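Local coordinates for catalase (Pseudomonas syringae, PDB 1M7S), which breaks down hydrogen peroxide into water and oxygen with the help of haem, protecting the cell from peroxide damage, at the interface of chains A and B. Sequence-based numbering; all coordinates share one arbitrary frame. Chains: chain A/B, Catalase.

The interface of chains A and B. Residues chain A 50-51, 137-138, 141-142, 331; chain B 38, 41-42.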
# COMPACT_ATOMS: atom_id res chain seq x y z
N VAL A 50 -9.30 -8.83 -9.28
CA VAL A 50 -10.38 -9.41 -8.44
C VAL A 50 -11.20 -10.39 -9.25
O VAL A 50 -11.73 -11.37 -8.70
CB VAL A 50 -11.20 -8.28 -7.80
CG1 VAL A 50 -12.08 -7.55 -8.83
CG2 VAL A 50 -12.14 -8.82 -6.72
N VAL A 51 -11.28 -10.21 -10.57
CA VAL A 51 -11.86 -11.15 -11.50
C VAL A 51 -10.91 -11.09 -12.77
O VAL A 51 -10.25 -10.06 -12.90
CB VAL A 51 -13.31 -10.97 -11.94
CG1 VAL A 51 -14.32 -11.30 -10.80
CG2 VAL A 51 -13.59 -9.54 -12.41
N PHE A 137 -23.14 -7.12 -8.94
CA PHE A 137 -21.90 -7.74 -9.39
C PHE A 137 -21.11 -8.41 -8.27
O PHE A 137 -20.73 -9.57 -8.42
CB PHE A 137 -21.02 -6.76 -10.20
CG PHE A 137 -19.85 -7.45 -10.86
CD1 PHE A 137 -20.05 -8.25 -11.96
CD2 PHE A 137 -18.55 -7.24 -10.39
CE1 PHE A 137 -18.98 -8.89 -12.57
CE2 PHE A 137 -17.48 -7.87 -11.01
CZ PHE A 137 -17.69 -8.67 -12.12
N PRO A 138 -20.89 -7.76 -7.16
CA PRO A 138 -20.17 -8.34 -6.04
C PRO A 138 -20.87 -9.59 -5.55
O PRO A 138 -20.22 -10.60 -5.34
CB PRO A 138 -20.05 -7.25 -4.96
CG PRO A 138 -20.07 -6.04 -5.90
CD PRO A 138 -21.24 -6.36 -6.90
N VAL A 141 -20.31 -12.42 -8.31
CA VAL A 141 -18.95 -12.98 -8.24
C VAL A 141 -18.81 -13.81 -6.97
O VAL A 141 -18.26 -14.90 -7.04
CB VAL A 141 -17.90 -11.87 -8.23
CG1 VAL A 141 -16.50 -12.41 -8.01
CG2 VAL A 141 -17.98 -11.11 -9.59
N HIS A 142 -19.20 -13.27 -5.82
CA HIS A 142 -19.05 -14.08 -4.59
C HIS A 142 -19.75 -15.42 -4.70
O HIS A 142 -19.19 -16.46 -4.23
CB HIS A 142 -19.68 -13.29 -3.40
CG HIS A 142 -18.84 -12.11 -2.98
ND1 HIS A 142 -19.14 -11.31 -1.91
CD2 HIS A 142 -17.69 -11.62 -3.50
CE1 HIS A 142 -18.22 -10.36 -1.80
NE2 HIS A 142 -17.31 -10.54 -2.74
N SER A 331 -16.02 1.07 -11.69
CA SER A 331 -15.23 0.01 -11.01
C SER A 331 -13.84 -0.32 -11.49
O SER A 331 -12.95 -0.70 -10.69
CB SER A 331 -16.12 -1.27 -11.06
OG SER A 331 -15.35 -2.28 -10.43
N LEU B 38 -19.04 -1.58 -4.37
CA LEU B 38 -17.98 -1.70 -5.38
C LEU B 38 -16.60 -1.34 -4.86
O LEU B 38 -15.66 -2.06 -5.17
CB LEU B 38 -18.37 -0.87 -6.61
CG LEU B 38 -19.62 -1.39 -7.38
CD1 LEU B 38 -19.89 -0.39 -8.52
CD2 LEU B 38 -19.41 -2.80 -7.89
N PHE B 41 -15.42 -4.43 -2.92
CA PHE B 41 -15.17 -5.50 -3.86
C PHE B 41 -13.86 -5.33 -4.62
O PHE B 41 -13.00 -6.21 -4.77
CB PHE B 41 -16.33 -5.51 -4.91
CG PHE B 41 -16.13 -6.57 -5.95
CD1 PHE B 41 -16.30 -7.91 -5.67
CD2 PHE B 41 -15.74 -6.18 -7.24
CE1 PHE B 41 -16.08 -8.90 -6.66
CE2 PHE B 41 -15.53 -7.14 -8.19
CZ PHE B 41 -15.69 -8.50 -7.93
N ASP B 42 -13.69 -4.06 -5.08
CA ASP B 42 -12.53 -3.66 -5.84
C ASP B 42 -11.22 -3.77 -5.03
O ASP B 42 -10.16 -3.77 -5.67
CB ASP B 42 -12.66 -2.16 -6.27
CG ASP B 42 -13.71 -1.91 -7.32
OD1 ASP B 42 -14.19 -0.75 -7.59
OD2 ASP B 42 -14.10 -2.91 -7.93
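B:Phe41 plugs its ring into a pocket of chain A lined by A:Val50, A:Phe137, A:Pro138 and A:Val141, burying about 100 Å² of its surface. With CG anti to the backbone N (chi1 178°), the ring projects from the last turn of helix 32-41 into chain A. Over one face sits A:Val50, whose CG2 stands 4.0 Å from the ring centroid in a CH-pi contact, offset toward the rim; its other methyl, CG1, reaches CE2 of B:Phe41 at 3.5 Å. From the opposite side, A:Phe137 turns its CD2-CE2 edge toward the CE2-CZ rim of that ring, edge-to-face with the planes 83° apart and the two CE2 atoms 3.5 Å from each other. At the ring edge and in its plane comes CG1 of A:Val141, 3.8 Å from CE1 of B:Phe41. On the same side as A:Phe137, A:Pro138 sets its CB and CG above the CG-CD1 rim, while its CG also touches CD2 of B:Leu38 at 3.9 Å, so the proline spans two side chains one helical turn apart. Beside this apolar plug, A:Ser331 OG donates a hydrogen bond of 2.9 Å to the carboxylate OD2 of B:Asp42, arriving on the syn side and 18° out of the carboxylate plane. In this two-fold subunit interface of the catalase tetramer, the end of helix 32-41 docks against helices 137-144 and 323-339 and the A:Val50 loop, the patch centred about 9 Å from the distal histidine, A:His52.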